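PDB 4M8R: hypothetical protein from Bacteroides caccae, which is of unknown function but probably folds as an immunoglobulin-like N-terminal domain followed by a WD40-like beta-propeller. Local coordinates for residues 152-156 and 257-261; 171-176 and 190-196. All blocks are in the same frame, centred on the assembly; numbering follows the deposited sequence.

In the fold
After the N-terminal Ig-like part and the strands of 118-145, the chain enters the four-stranded sheet that starts at 153-156, one side of interaction 1. Its second and third strands meet at a hairpin, and the start of the third, 171-176, is met again only a few residues after the last strand ends, when the connection 190-196 closes interaction 2. The chain then builds the sheet begun by 196-201, and at 257-261, on the way into strand 262-264, it returns to 152-156. Interaction 1 therefore closes a long loop that encloses the short loop of interaction 2. The contacts also meet directly, Arg153 NH2 lying 2.9 Å from Gln174 OE1 in a probable hydrogen bond.

Interaction 1: residues 152-156 and 257-261; sequences FRSVV and FGDYP
Arg153 reaches across to the loop 257-261 and lays its guanidinium group against the backbone there. Gly258 O sits over the centre of one guanidinium face, 3.4 Å above the plane. At the edge, NH1 serves two acceptors lying close to that plane: it forms a salt bridge with Asp259 OD1 at 3.0 Å and donates to Phe257 O at 3.2 Å, the latter bond being the straighter at 161°. The carboxylate stands almost upright against the guanidinium, their planes 83° apart, and OD1 is approached from above its own plane. CG of Arg153 lies anti to the backbone N, and a bend at chi3 (60°) turns the end of the chain onto the glycine. NH2 binds Gln174, which helps fix the group's rotation. Ser154 CB rests 3.2 Å from Gly258 O and Ser154 OG lies 3.4 Å from Pro261 CD, while the apolar contact is Val156 CG1 sliding past Pro261 CG at 3.7 Å. Leu199 and Ile201 of the intervening strand touch Val156, and Ile201 also touches Pro261. Strand 153-156 thus meets the loop leading into strand 262-264, with strand 196-201 between them in the chain, which is consistent with the inner part of a beta-propeller.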
loop_
_atom_site.group_PDB
_atom_site.type_symbol
_atom_site.label_atom_id
_atom_site.label_comp_id
_atom_site.label_asym_id
_atom_site.label_seq_id
_atom_site.Cartn_x
_atom_site.Cartn_y
_atom_site.Cartn_z
ATOM N N PHE A 152 6.893 25.885 27.126
ATOM C CA PHE A 152 6.457 24.972 26.064
ATOM C C PHE A 152 4.956 25.086 25.861
ATOM O O PHE A 152 4.183 25.005 26.809
ATOM C CB PHE A 152 6.851 23.530 26.409
ATOM C CG PHE A 152 6.909 22.589 25.227
ATOM C CD1 PHE A 152 7.469 22.976 24.015
ATOM C CD2 PHE A 152 6.461 21.280 25.355
ATOM C CE1 PHE A 152 7.540 22.093 22.950
ATOM C CE2 PHE A 152 6.535 20.390 24.295
ATOM C CZ PHE A 152 7.074 20.800 23.091
ATOM N N ARG A 153 4.558 25.259 24.606
ATOM C CA ARG A 153 3.245 25.784 24.267
ATOM C C ARG A 153 2.713 25.110 23.009
ATOM O O ARG A 153 3.494 24.665 22.173
ATOM C CB ARG A 153 3.411 27.274 24.009
ATOM C CG ARG A 153 2.173 28.122 24.162
ATOM C CD ARG A 153 2.575 29.588 24.190
ATOM N NE ARG A 153 3.259 29.986 22.956
ATOM C CZ ARG A 153 2.787 30.849 22.053
ATOM N NH1 ARG A 153 1.609 31.451 22.216
ATOM N NH2 ARG A 153 3.509 31.124 20.974
ATOM N N SER A 154 1.391 25.050 22.870
ATOM C CA SER A 154 0.756 24.544 21.652
ATOM C C SER A 154 1.224 23.124 21.357
ATOM O O SER A 154 1.635 22.797 20.242
ATOM C CB SER A 154 1.067 25.470 20.472
ATOM O OG SER A 154 0.265 25.153 19.353
ATOM N N VAL A 155 1.149 22.282 22.375
ATOM C CA VAL A 155 1.776 20.974 22.332
ATOM C C VAL A 155 0.945 19.978 21.533
ATOM O O VAL A 155 -0.251 19.823 21.769
ATOM C CB VAL A 155 2.030 20.448 23.750
ATOM C CG1 VAL A 155 2.710 19.091 23.701
ATOM C CG2 VAL A 155 2.882 21.449 24.519
ATOM N N VAL A 156 1.600 19.306 20.593
ATOM C CA VAL A 156 0.951 18.361 19.695
ATOM C C VAL A 156 1.853 17.163 19.454
ATOM O O VAL A 156 3.030 17.179 19.812
ATOM C CB VAL A 156 0.635 19.006 18.333
ATOM C CG1 VAL A 156 -0.347 20.149 18.501
ATOM C CG2 VAL A 156 1.905 19.501 17.653
ATOM N N PHE A 257 -0.901 35.075 18.693
ATOM C CA PHE A 257 -1.104 33.756 18.091
ATOM C C PHE A 257 -0.267 32.687 18.780
ATOM O O PHE A 257 0.672 32.990 19.519
ATOM C CB PHE A 257 -0.699 33.787 16.615
ATOM C CG PHE A 257 -1.426 34.817 15.800
ATOM C CD1 PHE A 257 -1.067 36.156 15.874
ATOM C CD2 PHE A 257 -2.453 34.448 14.947
ATOM C CE1 PHE A 257 -1.728 37.109 15.121
ATOM C CE2 PHE A 257 -3.118 35.399 14.189
ATOM C CZ PHE A 257 -2.754 36.730 14.274
ATOM N N GLY A 258 -0.612 31.431 18.520
ATOM C CA GLY A 258 0.218 30.299 18.927
ATOM C C GLY A 258 -0.142 29.622 20.238
ATOM O O GLY A 258 0.514 28.659 20.631
ATOM N N ASP A 259 -1.176 30.107 20.920
ATOM C CA ASP A 259 -1.617 29.469 22.159
ATOM C C ASP A 259 -2.258 28.115 21.873
ATOM O O ASP A 259 -2.178 27.198 22.691
ATOM C CB ASP A 259 -2.577 30.379 22.923
ATOM C CG ASP A 259 -1.883 31.606 23.484
ATOM O OD1 ASP A 259 -0.790 31.447 24.071
ATOM O OD2 ASP A 259 -2.425 32.723 23.332
ATOM N N TYR A 260 -2.889 28.001 20.707
ATOM C CA TYR A 260 -3.471 26.747 20.258
ATOM C C TYR A 260 -3.025 26.422 18.838
ATOM O O TYR A 260 -2.800 27.321 18.036
ATOM C CB TYR A 260 -4.999 26.813 20.329
ATOM C CG TYR A 260 -5.507 26.996 21.735
ATOM C CD1 TYR A 260 -5.629 25.909 22.599
ATOM C CD2 TYR A 260 -5.844 28.262 22.215
ATOM C CE1 TYR A 260 -6.082 26.075 23.896
ATOM C CE2 TYR A 260 -6.300 28.435 23.508
ATOM C CZ TYR A 260 -6.417 27.342 24.344
ATOM O OH TYR A 260 -6.873 27.514 25.625
ATOM N N PRO A 261 -2.890 25.125 18.526
ATOM C CA PRO A 261 -2.509 24.755 17.170
ATOM C C PRO A 261 -3.572 25.117 16.136
ATOM O O PRO A 261 -4.772 25.007 16.397
ATOM C CB PRO A 261 -2.327 23.233 17.241
ATOM C CG PRO A 261 -2.956 22.794 18.514
ATOM C CD PRO A 261 -2.948 23.969 19.437
#

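Interaction 2: residues 171-176 and 190-196; sequences NGVQQP and SFYDYNT
On a connection between two propeller-like sheets, Asp193 takes amide donors from the hairpin of the sheet just completed. Its OD1 accepts from Gln175 NE2 at 2.8 Å and from Asn171 ND2 at 3.0 Å. The two arrive differently: the glutamine amide uses the anti lone pair, whereas the asparagine comes in from above the carboxylate plane. Both amides stand nearly upright to the carboxylate, the glutamine at 86°. Asp193 is also the centre of an inverse gamma turn, which bends the connection at this point. Gln175, extended beyond CG, reaches out to it while the same NE2 binds Glu170 O, tying the hairpin together. An alanine here takes away NE2, which would probably leave the Asp193 carboxylate freer to turn and Glu170 O without this partner.

Further along, the side-chain oxygen of Asn195 takes the backbone N-H of Gln174, much as a strand carbonyl would. CG of Asn195, anti to the backbone N (chi1 -172°), brings OD1 to Gln174 N at 2.9 Å, and the donor lies in the carbonyl plane, with a C=O...N angle of 154°. Val173 CB packs against Asn195 CB at 3.8 Å. Gln174 O is gripped by Thr196 OG1 at 2.9 Å, coming from above the carbonyl plane, and more weakly by Thr196 N. Gln211 donates to both Thr196 OG1 and Ser190 OG, and Ser190 OG lies 3.2 Å from Pro176 CG. A water donates to Pro176 O and accepts from Ser190 N. Such a crossing from the last strand of one sheet to the first of the next is what joins adjacent blades in a beta-propeller.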
loop_
_atom_site.group_PDB
_atom_site.type_symbol
_atom_site.label_atom_id
_atom_site.label_comp_id
_atom_site.label_asym_id
_atom_site.label_seq_id
_atom_site.Cartn_x
_atom_site.Cartn_y
_atom_site.Cartn_z
ATOM N N ASN A 171 16.317 32.371 21.324
ATOM C CA ASN A 171 16.938 33.514 20.658
ATOM C C ASN A 171 15.937 34.638 20.389
ATOM O O ASN A 171 15.940 35.245 19.320
ATOM C CB ASN A 171 17.630 33.077 19.358
ATOM C CG ASN A 171 18.706 32.028 19.592
ATOM O OD1 ASN A 171 19.387 32.040 20.617
ATOM N ND2 ASN A 171 18.872 31.123 18.633
ATOM N N GLY A 172 15.065 34.891 21.362
ATOM C CA GLY A 172 14.144 36.022 21.309
ATOM C C GLY A 172 12.885 35.840 20.482
ATOM O O GLY A 172 12.106 36.786 20.343
ATOM N N VAL A 173 12.676 34.645 19.923
ATOM C CA VAL A 173 11.469 34.363 19.136
ATOM C C VAL A 173 10.890 32.987 19.428
ATOM O O VAL A 173 11.548 32.134 20.018
ATOM C CB VAL A 173 11.719 34.478 17.613
ATOM C CG1 VAL A 173 12.072 35.908 17.227
ATOM C CG2 VAL A 173 12.802 33.507 17.155
ATOM N N GLN A 174 9.646 32.793 19.000
ATOM C CA GLN A 174 8.959 31.513 19.126
ATOM C C GLN A 174 9.441 30.561 18.035
ATOM O O GLN A 174 9.439 30.914 16.850
ATOM C CB GLN A 174 7.436 31.711 19.033
ATOM C CG GLN A 174 6.816 32.369 20.258
ATOM C CD GLN A 174 6.839 31.460 21.483
ATOM O OE1 GLN A 174 6.228 30.393 21.487
ATOM N NE2 GLN A 174 7.530 31.888 22.531
ATOM N N GLN A 175 9.848 29.361 18.445
ATOM C CA GLN A 175 10.373 28.350 17.531
ATOM C C GLN A 175 9.862 26.961 17.886
ATOM O O GLN A 175 9.569 26.680 19.048
ATOM C CB GLN A 175 11.895 28.329 17.585
ATOM C CG GLN A 175 12.546 29.644 17.208
ATOM C CD GLN A 175 13.991 29.458 16.780
ATOM O OE1 GLN A 175 14.276 28.697 15.854
ATOM N NE2 GLN A 175 14.907 30.168 17.435
ATOM N N PRO A 176 9.764 26.075 16.882
ATOM C CA PRO A 176 9.300 24.720 17.134
ATOM C C PRO A 176 10.390 23.802 17.681
ATOM O O PRO A 176 11.527 23.829 17.196
ATOM C CB PRO A 176 8.847 24.246 15.755
ATOM C CG PRO A 176 9.687 25.015 14.807
ATOM C CD PRO A 176 9.905 26.351 15.443
ATOM N N SER A 190 13.390 23.925 13.383
ATOM C CA SER A 190 13.640 24.902 12.324
ATOM C C SER A 190 15.127 25.200 12.211
ATOM O O SER A 190 15.836 25.277 13.212
ATOM C CB SER A 190 12.866 26.192 12.574
ATOM O OG SER A 190 11.482 26.008 12.325
ATOM N N PHE A 191 15.595 25.354 10.980
ATOM C CA PHE A 191 16.988 25.682 10.740
ATOM C C PHE A 191 17.265 27.136 11.106
ATOM O O PHE A 191 18.212 27.417 11.832
ATOM C CB PHE A 191 17.381 25.414 9.287
ATOM C CG PHE A 191 18.852 25.512 9.048
ATOM C CD1 PHE A 191 19.693 24.481 9.434
ATOM C CD2 PHE A 191 19.406 26.651 8.474
ATOM C CE1 PHE A 191 21.058 24.577 9.233
ATOM C CE2 PHE A 191 20.768 26.753 8.270
ATOM C CZ PHE A 191 21.595 25.715 8.648
ATOM N N TYR A 192 16.443 28.050 10.605
ATOM C CA TYR A 192 16.628 29.471 10.892
ATOM C C TYR A 192 15.834 29.895 12.124
ATOM O O TYR A 192 14.878 29.237 12.526
ATOM C CB TYR A 192 16.229 30.334 9.690
ATOM C CG TYR A 192 17.151 30.209 8.492
ATOM C CD1 TYR A 192 18.500 30.552 8.582
ATOM C CD2 TYR A 192 16.668 29.770 7.263
ATOM C CE1 TYR A 192 19.340 30.444 7.484
ATOM C CE2 TYR A 192 17.500 29.660 6.162
ATOM C CZ TYR A 192 18.833 29.997 6.276
ATOM O OH TYR A 192 19.644 29.879 5.173
ATOM N N ASP A 193 16.244 31.016 12.708
ATOM C CA ASP A 193 15.606 31.572 13.897
ATOM C C ASP A 193 14.502 32.547 13.493
ATOM O O ASP A 193 14.607 33.742 13.732
ATOM C CB ASP A 193 16.652 32.270 14.774
ATOM C CG ASP A 193 17.708 31.311 15.298
ATOM O OD1 ASP A 193 17.357 30.411 16.087
ATOM O OD2 ASP A 193 18.887 31.462 14.920
ATOM N N TYR A 194 13.453 32.023 12.867
ATOM C CA TYR A 194 12.322 32.841 12.439
ATOM C C TYR A 194 11.184 32.669 13.432
ATOM O O TYR A 194 10.907 31.561 13.883
ATOM C CB TYR A 194 11.861 32.448 11.028
ATOM C CG TYR A 194 12.881 32.674 9.911
ATOM C CD1 TYR A 194 13.850 33.678 10.000
ATOM C CD2 TYR A 194 12.848 31.906 8.742
ATOM C CE1 TYR A 194 14.765 33.889 8.978
ATOM C CE2 TYR A 194 13.758 32.118 7.711
ATOM C CZ TYR A 194 14.716 33.111 7.834
ATOM O OH TYR A 194 15.635 33.337 6.830
ATOM N N ASN A 195 10.524 33.769 13.772
ATOM C CA ASN A 195 9.417 33.728 14.717
ATOM C C ASN A 195 8.258 32.919 14.156
ATOM O O ASN A 195 7.922 33.031 12.979
ATOM C CB ASN A 195 8.944 35.144 15.057
ATOM C CG ASN A 195 7.924 35.168 16.182
ATOM O OD1 ASN A 195 8.158 34.617 17.257
ATOM N ND2 ASN A 195 6.780 35.793 15.932
ATOM N N THR A 196 7.651 32.110 15.015
ATOM C CA THR A 196 6.595 31.197 14.618
ATOM C C THR A 196 5.251 31.625 15.210
ATOM O O THR A 196 5.072 31.612 16.428
ATOM C CB THR A 196 6.938 29.775 15.088
ATOM O OG1 THR A 196 8.278 29.456 14.690
ATOM C CG2 THR A 196 5.971 28.755 14.500
HETATM O O HOH W 1 13.599 25.267 15.841
#